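Local coordinates for protein transcriptional regulator, MarR family (Silicibacter pomeroyi DSS-3, PDB 3CDH) that probably binds DNA as a winged helix-turn-helix transcriptional regulator of the MarR family, at residues 40-45 with 75-80; 58-63 with 99-104. All blocks are in the same frame, centred on the assembly; numbering follows the deposited sequence.

Interaction 1 of 2, residues 40-45 with 75-80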
ATOM      1  N   GLY B  40       8.309 -15.721 -12.132  1.00 46.16           N
ATOM      2  CA  GLY B  40       8.431 -14.834 -13.296  1.00 44.98           C
ATOM      3  C   GLY B  40       7.282 -13.852 -13.558  1.00 43.98           C
ATOM      4  O   GLY B  40       7.137 -13.337 -14.684  1.00 43.04           O
ATOM      5  N   LEU B  41       6.474 -13.604 -12.525  1.00 43.21           N
ATOM      6  CA  LEU B  41       5.290 -12.772 -12.624  1.00 42.90           C
ATOM      7  C   LEU B  41       5.431 -11.426 -11.910  1.00 42.36           C
ATOM      8  O   LEU B  41       6.123 -11.326 -10.885  1.00 43.02           O
ATOM      9  CB  LEU B  41       4.098 -13.500 -12.013  1.00 43.05           C
ATOM     10  CG  LEU B  41       3.386 -14.462 -12.938  1.00 45.00           C
ATOM     11  CD1 LEU B  41       2.259 -15.109 -12.178  1.00 45.96           C
ATOM     12  CD2 LEU B  41       2.851 -13.699 -14.122  1.00 44.37           C
ATOM     13  N   ARG B  42       4.746 -10.407 -12.430  1.00 41.05           N
ATOM     14  CA  ARG B  42       4.708  -9.104 -11.771  1.00 40.26           C
ATOM     15  C   ARG B  42       3.485  -9.002 -10.856  1.00 39.93           C
ATOM     16  O   ARG B  42       2.444  -9.653 -11.093  1.00 39.61           O
ATOM     17  CB  ARG B  42       4.690  -7.990 -12.805  1.00 39.55           C
ATOM     18  CG  ARG B  42       6.007  -7.677 -13.402  1.00 39.80           C
ATOM     19  CD  ARG B  42       5.844  -6.833 -14.655  1.00 42.93           C
ATOM     20  NE  ARG B  42       4.808  -7.408 -15.531  1.00 46.72           N
ATOM     21  CZ  ARG B  42       4.285  -6.805 -16.609  1.00 47.73           C
ATOM     22  NH1 ARG B  42       3.345  -7.436 -17.331  1.00 45.76           N
ATOM     23  NH2 ARG B  42       4.696  -5.580 -16.969  1.00 45.95           N
ATOM     24  N   VAL B  43       3.595  -8.179  -9.814  1.00 39.67           N
ATOM     25  CA  VAL B  43       2.484  -8.040  -8.861  1.00 39.31           C
ATOM     26  C   VAL B  43       1.156  -7.675  -9.535  1.00 38.61           C
ATOM     27  O   VAL B  43       0.131  -8.289  -9.266  1.00 39.19           O
ATOM     28  CB  VAL B  43       2.815  -7.070  -7.706  1.00 39.47           C
ATOM     29  CG1 VAL B  43       1.553  -6.707  -6.928  1.00 39.57           C
ATOM     30  CG2 VAL B  43       3.833  -7.695  -6.795  1.00 38.66           C
ATOM     31  N   PRO B  44       1.167  -6.705 -10.440  1.00 38.20           N
ATOM     32  CA  PRO B  44      -0.122  -6.428 -11.073  1.00 37.98           C
ATOM     33  C   PRO B  44      -0.675  -7.636 -11.828  1.00 38.35           C
ATOM     34  O   PRO B  44      -1.899  -7.825 -11.852  1.00 38.08           O
ATOM     35  CB  PRO B  44       0.192  -5.302 -12.056  1.00 37.30           C
ATOM     36  CG  PRO B  44       1.480  -4.773 -11.644  1.00 37.97           C
ATOM     37  CD  PRO B  44       2.235  -5.823 -10.932  1.00 38.05           C
ATOM     38  N   GLU B  45       0.200  -8.435 -12.459  1.00 38.91           N
ATOM     39  CA  GLU B  45      -0.280  -9.608 -13.203  1.00 39.68           C
ATOM     40  C   GLU B  45      -0.973 -10.571 -12.249  1.00 40.05           C
ATOM     41  O   GLU B  45      -2.069 -11.040 -12.520  1.00 41.60           O
ATOM     42  CB  GLU B  45       0.832 -10.286 -13.966  1.00 39.69           C
ATOM     43  CG  GLU B  45       0.832 -10.002 -15.448  1.00 43.27           C
ATOM     44  CD  GLU B  45       2.194 -10.192 -16.085  1.00 50.12           C
ATOM     45  OE1 GLU B  45       2.314 -10.215 -17.336  1.00 49.82           O
ATOM     46  OE2 GLU B  45       3.186 -10.304 -15.326  1.00 55.56           O
ATOM     47  N   THR B  75      -4.365  -1.347 -18.443  1.00 49.00           N
ATOM     48  CA  THR B  75      -4.643  -1.913 -19.732  1.00 48.57           C
ATOM     49  C   THR B  75      -3.378  -2.347 -20.475  1.00 47.43           C
ATOM     50  O   THR B  75      -3.405  -3.350 -21.186  1.00 46.58           O
ATOM     51  CB  THR B  75      -5.694  -1.079 -20.527  1.00 50.63           C
ATOM     52  OG1 THR B  75      -5.197  -0.734 -21.814  1.00 51.62           O
ATOM     53  CG2 THR B  75      -5.993   0.150 -19.814  1.00 51.74           C
ATOM     54  N   ARG B  76      -2.262  -1.646 -20.250  1.00 46.68           N
ATOM     55  CA  ARG B  76      -0.982  -2.090 -20.778  1.00 46.89           C
ATOM     56  C   ARG B  76      -0.695  -3.473 -20.242  1.00 43.96           C
ATOM     57  O   ARG B  76      -0.332  -4.387 -21.009  1.00 43.17           O
ATOM     58  CB  ARG B  76       0.141  -1.113 -20.472  1.00 46.49           C
ATOM     59  CG  ARG B  76       0.258  -0.030 -21.566  1.00 52.97           C
ATOM     60  CD  ARG B  76       1.366   1.031 -21.334  1.00 54.80           C
ATOM     61  NE  ARG B  76       1.384   1.595 -19.963  1.00 65.92           N
ATOM     62  CZ  ARG B  76       0.896   2.793 -19.596  1.00 70.01           C
ATOM     63  NH1 ARG B  76       0.309   3.596 -20.487  1.00 74.36           N
ATOM     64  NH2 ARG B  76       0.986   3.188 -18.318  1.00 69.91           N
ATOM     65  N   ILE B  77      -0.952  -3.646 -18.947  1.00 42.17           N
ATOM     66  CA  ILE B  77      -0.747  -4.941 -18.336  1.00 40.36           C
ATOM     67  C   ILE B  77      -1.661  -6.003 -18.881  1.00 40.78           C
ATOM     68  O   ILE B  77      -1.184  -7.084 -19.259  1.00 41.62           O
ATOM     69  CB  ILE B  77      -0.772  -4.897 -16.824  1.00 39.38           C
ATOM     70  CG1 ILE B  77       0.621  -4.506 -16.378  1.00 39.37           C
ATOM     71  CG2 ILE B  77      -1.037  -6.283 -16.252  1.00 37.10           C
ATOM     72  CD1 ILE B  77       0.610  -3.693 -15.199  1.00 42.01           C
ATOM     73  N   VAL B  78      -2.954  -5.711 -18.955  1.00 40.78           N
ATOM     74  CA  VAL B  78      -3.862  -6.696 -19.464  1.00 40.90           C
ATOM     75  C   VAL B  78      -3.472  -7.033 -20.889  1.00 41.86           C
ATOM     76  O   VAL B  78      -3.452  -8.202 -21.233  1.00 41.88           O
ATOM     77  CB  VAL B  78      -5.312  -6.251 -19.375  1.00 42.48           C
ATOM     78  CG1 VAL B  78      -6.200  -7.135 -20.230  1.00 41.51           C
ATOM     79  CG2 VAL B  78      -5.773  -6.259 -17.891  1.00 42.36           C
ATOM     80  N   ASP B  79      -3.123  -6.045 -21.714  1.00 42.22           N
ATOM     81  CA  ASP B  79      -2.700  -6.372 -23.079  1.00 42.65           C
ATOM     82  C   ASP B  79      -1.549  -7.361 -23.126  1.00 41.54           C
ATOM     83  O   ASP B  79      -1.491  -8.228 -24.017  1.00 41.80           O
ATOM     84  CB  ASP B  79      -2.247  -5.148 -23.838  1.00 43.89           C
ATOM     85  CG  ASP B  79      -3.373  -4.204 -24.146  1.00 46.07           C
ATOM     86  OD1 ASP B  79      -4.561  -4.609 -24.155  1.00 45.27           O
ATOM     87  OD2 ASP B  79      -3.043  -3.022 -24.369  1.00 49.47           O
ATOM     88  N   GLN B  80      -0.620  -7.218 -22.193  1.00 40.18           N
ATOM     89  CA  GLN B  80       0.560  -8.084 -22.193  1.00 39.39           C
ATOM     90  C   GLN B  80       0.162  -9.511 -21.860  1.00 39.42           C
ATOM     91  O   GLN B  80       0.654 -10.448 -22.481  1.00 39.82           O
ATOM     92  CB  GLN B  80       1.607  -7.589 -21.206  1.00 37.88           C
ATOM     93  CG  GLN B  80       2.220  -6.311 -21.622  1.00 37.89           C
ATOM     94  CD  GLN B  80       3.167  -5.778 -20.573  1.00 39.96           C
ATOM     95  OE1 GLN B  80       2.877  -5.812 -19.363  1.00 39.78           O
ATOM     96  NE2 GLN B  80       4.331  -5.298 -21.027  1.00 39.87           N
TER
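Ile77 meets Pro44 through its terminal methyl, Ile77 CD1 lying 3.6 Å from Pro44 CB, the two side chains crossing at about a right angle. Its CG2, anti to the backbone N, approaches CG of Glu45, while CG1 lies over one face of the Arg42 guanidinium. One turn further along the helix, Gln80 OE1 takes a hydrogen bond of 2.6 Å from Arg42 NH1 and a weak one from NH2. The oxygen lies in the guanidinium plane, yet NH1 stands 43° out of the amide carbonyl plane, and the two flat groups are turned 52° apart. At Arg42, the N-cap residue of helix 43-54, Arg42 NH1 forms a salt bridge with Glu45 OE1 at 3.0 Å, and the backbone N of Arg42 bonds to Glu45 OE2. An alanine at Arg42 would probably leave Gln80 OE1 without both its guanidinium donors and Glu45 without this salt bridge. Arg84 of helix 71-84 is a second salt-bridge partner of Glu45 OE1. Helix 71-84 is the second helix of the helix-turn-helix, probably the recognition helix as in MarR relatives; the first turn of helix 43-54 rests on it, its Val78 packs against Val87 of strand 87-89, and Val43 touches His33 of helix 17-38.

Interaction 2 of 2, residues 58-63 with 99-104; sequences MMITRL and VRVRLT. With SO4 (sulfate ion), chain I.
Met58 and Val101 form an antiparallel hydrogen-bonded pair. Met58 N donates to Val101 O at 3.0 Å, in the plane of that carbonyl, and the return bond from Val101 N to Met58 O is weak. Met59 and Arg100 follow as a non-hydrogen-bonded pair, flanked by two CA-H...O contacts: Arg100 CA approaches Met58 O, and Met59 CA approaches Val99 O at 3.2 Å. Both methionines are selenomethionine in the crystal.

The apolar contacts lie where the chain turns from strand 58-59 into helix 60-67. CG1 of Ile60 packs against CG1 of Val99 at 4.2 Å and, more distantly, CG2 of Val101. Leu63 brings CD2 to Val101 CG1 at 4.1 Å, the two side chains crossing at about a right angle. Such a short strand leading into a helix and pairing with a strand of the beta-hairpin is characteristic of the winged helix fold. Here strand 100-103 is the central strand, with 87-89, the first strand of the wing hairpin, on its other side.

On the sheet face bearing Met59 and Arg100, those side chains lie side by side and point the same way. Met59 CG, anti to its carbonyl carbon (chi1 -60°), sits 3.7 Å above the centre of the Arg100 guanidinium.

Polar contacts beyond the strand pairing involve a sulfate, probably from the crystallisation liquor. Met59 N points at sulfate O3, but the separation is too short for the bond to be taken at face value, while Arg100 NH1 approaches O1 at 3.2 Å. Arg100 NH2 is hydrogen-bonded to Arg98 O.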
HETATM    1  N   MSE B  58     -14.620  -9.529 -16.405  1.00 71.86           N
HETATM    2  CA  MSE B  58     -14.602  -8.240 -15.749  1.00 71.30           C
HETATM    3  C   MSE B  58     -14.249  -7.144 -16.710  1.00 69.03           C
HETATM    4  O   MSE B  58     -13.529  -7.370 -17.684  1.00 67.94           O
HETATM    5  CB  MSE B  58     -13.582  -8.223 -14.651  1.00 68.60           C
HETATM    6  CG  MSE B  58     -14.135  -8.423 -13.318  1.00 70.51           C
HETATM    7 SE   MSE B  58     -12.918  -7.700 -11.957  0.90 73.78          SE
HETATM    8  CE  MSE B  58     -13.524  -8.923 -10.536  1.00 71.25           C
HETATM    9  N   MSE B  59     -14.748  -5.953 -16.410  1.00 68.35           N
HETATM   10  CA  MSE B  59     -14.447  -4.764 -17.168  1.00 67.37           C
HETATM   11  C   MSE B  59     -13.086  -4.341 -16.734  1.00 63.69           C
HETATM   12  O   MSE B  59     -12.737  -4.490 -15.568  1.00 62.59           O
HETATM   13  CB  MSE B  59     -15.431  -3.668 -16.821  1.00 69.20           C
HETATM   14  CG  MSE B  59     -16.870  -3.999 -17.100  1.00 72.08           C
HETATM   15 SE   MSE B  59     -17.961  -2.439 -16.662  0.60 76.78          SE
HETATM   16  CE  MSE B  59     -18.669  -2.844 -14.885  1.00 76.18           C
ATOM     17  N   ILE B  60     -12.296  -3.814 -17.653  1.00 62.39           N
ATOM     18  CA  ILE B  60     -10.927  -3.459 -17.285  1.00 59.22           C
ATOM     19  C   ILE B  60     -10.970  -2.402 -16.194  1.00 58.75           C
ATOM     20  O   ILE B  60     -10.100  -2.368 -15.315  1.00 57.43           O
ATOM     21  CB  ILE B  60     -10.085  -2.964 -18.468  1.00 58.89           C
ATOM     22  CG1 ILE B  60      -9.983  -4.038 -19.527  1.00 57.96           C
ATOM     23  CG2 ILE B  60      -8.657  -2.598 -18.022  1.00 57.37           C
ATOM     24  CD1 ILE B  60      -8.804  -3.830 -20.461  1.00 58.11           C
ATOM     25  N   THR B  61     -12.001  -1.566 -16.223  1.00 59.78           N
ATOM     26  CA  THR B  61     -12.108  -0.485 -15.256  1.00 59.16           C
ATOM     27  C   THR B  61     -12.272  -1.016 -13.824  1.00 57.61           C
ATOM     28  O   THR B  61     -11.700  -0.448 -12.882  1.00 56.62           O
ATOM     29  CB  THR B  61     -13.202   0.527 -15.643  1.00 62.22           C
ATOM     30  OG1 THR B  61     -14.459  -0.141 -15.685  1.00 64.79           O
ATOM     31  CG2 THR B  61     -12.940   1.118 -17.048  1.00 62.91           C
ATOM     32  N   ARG B  62     -13.026  -2.102 -13.655  0.60 57.64           N
ATOM     33  CA  ARG B  62     -13.161  -2.717 -12.326  0.60 56.87           C
ATOM     34  C   ARG B  62     -11.861  -3.429 -11.934  0.60 54.13           C
ATOM     35  O   ARG B  62     -11.427  -3.372 -10.775  0.60 53.16           O
ATOM     36  CB  ARG B  62     -14.374  -3.665 -12.247  0.60 58.78           C
ATOM     37  CG  ARG B  62     -14.509  -4.498 -10.948  0.60 58.39           C
ATOM     38  CD  ARG B  62     -15.198  -3.756  -9.767  0.60 62.87           C
ATOM     39  NE  ARG B  62     -15.378  -4.625  -8.586  0.60 63.67           N
ATOM     40  CZ  ARG B  62     -15.508  -4.201  -7.324  0.60 64.20           C
ATOM     41  NH1 ARG B  62     -15.492  -2.904  -7.033  0.60 63.86           N
ATOM     42  NH2 ARG B  62     -15.637  -5.087  -6.343  0.60 64.22           N
ATOM     43  N   LEU B  63     -11.238  -4.094 -12.898  1.00 52.64           N
ATOM     44  CA  LEU B  63      -9.967  -4.732 -12.645  1.00 50.25           C
ATOM     45  C   LEU B  63      -8.983  -3.687 -12.135  1.00 48.61           C
ATOM     46  O   LEU B  63      -8.260  -3.940 -11.170  1.00 47.33           O
ATOM     47  CB  LEU B  63      -9.441  -5.348 -13.932  1.00 49.99           C
ATOM     48  CG  LEU B  63      -8.873  -6.743 -14.068  1.00 48.23           C
ATOM     49  CD1 LEU B  63      -9.355  -7.746 -13.038  1.00 47.88           C
ATOM     50  CD2 LEU B  63      -9.338  -7.144 -15.444  1.00 51.34           C
ATOM     51  N   VAL B  99     -15.883  -2.961 -22.351  1.00 71.80           N
ATOM     52  CA  VAL B  99     -15.271  -4.258 -22.655  1.00 70.54           C
ATOM     53  C   VAL B  99     -14.943  -5.055 -21.394  1.00 67.86           C
ATOM     54  O   VAL B  99     -14.580  -4.488 -20.352  1.00 66.48           O
ATOM     55  CB  VAL B  99     -13.980  -4.172 -23.553  1.00 69.33           C
ATOM     56  CG1 VAL B  99     -12.743  -3.805 -22.737  1.00 67.55           C
ATOM     57  CG2 VAL B  99     -13.707  -5.505 -24.255  1.00 68.51           C
ATOM     58  N   ARG B 100     -14.998  -6.365 -21.540  1.00 66.59           N
ATOM     59  CA  ARG B 100     -14.838  -7.284 -20.454  1.00 64.80           C
ATOM     60  C   ARG B 100     -13.748  -8.270 -20.808  1.00 61.89           C
ATOM     61  O   ARG B 100     -13.450  -8.472 -21.956  1.00 62.03           O
ATOM     62  CB  ARG B 100     -16.133  -8.032 -20.243  1.00 67.77           C
ATOM     63  CG  ARG B 100     -16.979  -7.537 -19.128  1.00 72.28           C
ATOM     64  CD  ARG B 100     -18.303  -7.137 -19.639  1.00 82.48           C
ATOM     65  NE  ARG B 100     -19.235  -6.854 -18.565  1.00 91.98           N
ATOM     66  CZ  ARG B 100     -19.917  -5.724 -18.452  1.00 96.59           C
ATOM     67  NH1 ARG B 100     -20.744  -5.557 -17.440  1.00 99.64           N
ATOM     68  NH2 ARG B 100     -19.765  -4.763 -19.347  1.00 96.45           N
ATOM     69  N   VAL B 101     -13.161  -8.894 -19.809  1.00 59.01           N
ATOM     70  CA  VAL B 101     -11.959  -9.663 -20.010  1.00 56.48           C
ATOM     71  C   VAL B 101     -12.041 -10.910 -19.163  1.00 55.39           C
ATOM     72  O   VAL B 101     -12.594 -10.869 -18.079  1.00 55.27           O
ATOM     73  CB  VAL B 101     -10.765  -8.766 -19.642  1.00 54.77           C
ATOM     74  CG1 VAL B 101      -9.784  -9.454 -18.792  1.00 52.89           C
ATOM     75  CG2 VAL B 101     -10.131  -8.242 -20.894  1.00 55.79           C
ATOM     76  N   ARG B 102     -11.535 -12.030 -19.657  1.00 54.72           N
ATOM     77  CA  ARG B 102     -11.611 -13.267 -18.877  1.00 55.33           C
ATOM     78  C   ARG B 102     -10.336 -14.106 -18.987  1.00 53.73           C
ATOM     79  O   ARG B 102      -9.526 -13.897 -19.903  1.00 53.07           O
ATOM     80  CB  ARG B 102     -12.830 -14.090 -19.273  1.00 57.69           C
ATOM     81  CG  ARG B 102     -12.796 -14.590 -20.680  1.00 60.86           C
ATOM     82  CD  ARG B 102     -13.772 -15.753 -20.894  1.00 68.95           C
ATOM     83  NE  ARG B 102     -13.859 -16.104 -22.315  1.00 75.24           N
ATOM     84  CZ  ARG B 102     -13.126 -17.051 -22.923  1.00 78.10           C
ATOM     85  NH1 ARG B 102     -13.270 -17.279 -24.227  1.00 80.81           N
ATOM     86  NH2 ARG B 102     -12.252 -17.790 -22.243  1.00 78.14           N
ATOM     87  N   LEU B 103     -10.150 -15.038 -18.052  1.00 53.35           N
ATOM     88  CA  LEU B 103      -9.030 -15.977 -18.136  1.00 52.68           C
ATOM     89  C   LEU B 103      -9.202 -16.932 -19.300  1.00 53.93           C
ATOM     90  O   LEU B 103     -10.340 -17.292 -19.648  1.00 56.10           O
ATOM     91  CB  LEU B 103      -8.913 -16.786 -16.856  1.00 52.97           C
ATOM     92  CG  LEU B 103      -8.577 -15.896 -15.665  1.00 52.24           C
ATOM     93  CD1 LEU B 103      -8.530 -16.701 -14.365  1.00 52.33           C
ATOM     94  CD2 LEU B 103      -7.255 -15.151 -15.918  1.00 50.31           C
ATOM     95  N   THR B 104      -8.085 -17.311 -19.914  1.00 52.14           N
ATOM     96  CA  THR B 104      -8.078 -18.421 -20.842  1.00 53.04           C
ATOM     97  C   THR B 104      -7.963 -19.657 -19.976  1.00 54.92           C
ATOM     98  O   THR B 104      -7.874 -19.530 -18.755  1.00 55.15           O
ATOM     99  CB  THR B 104      -6.854 -18.365 -21.758  1.00 51.58           C
ATOM    100  OG1 THR B 104      -5.668 -18.409 -20.965  1.00 49.80           O
ATOM    101  CG2 THR B 104      -6.847 -17.112 -22.617  1.00 47.90           C
TER
HETATM  102  S   SO4 I 205     -17.653  -6.206 -14.101  1.00131.85           S
HETATM  103  O1  SO4 I 205     -18.624  -6.270 -15.207  1.00131.43           O
HETATM  104  O2  SO4 I 205     -17.556  -7.451 -13.342  1.00131.57           O
HETATM  105  O3  SO4 I 205     -16.338  -5.902 -14.643  1.00132.74           O
HETATM  106  O4  SO4 I 205     -18.008  -5.160 -13.144  1.00133.22           O

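From the N terminus, the chain leaves helix 17-38 and enters helix 43-54, whose first turn begins interaction 1. Interaction 2 opens on strand 58-59 and the start of helix 60-67, before interaction 1 has closed. Helix 71-84 completes interaction 1, and strand 100-103 completes interaction 2 after strand 87-89 and the loop of the wing. The two loops therefore cross, illustrating how interleaved contacts can knit a small domain together: one joins two helices, the other ties a strand and its following helix to the wing. Their centres are 13 Å apart, and Val78 of helix 71-84 joins them by packing against both Ile60 and Val101.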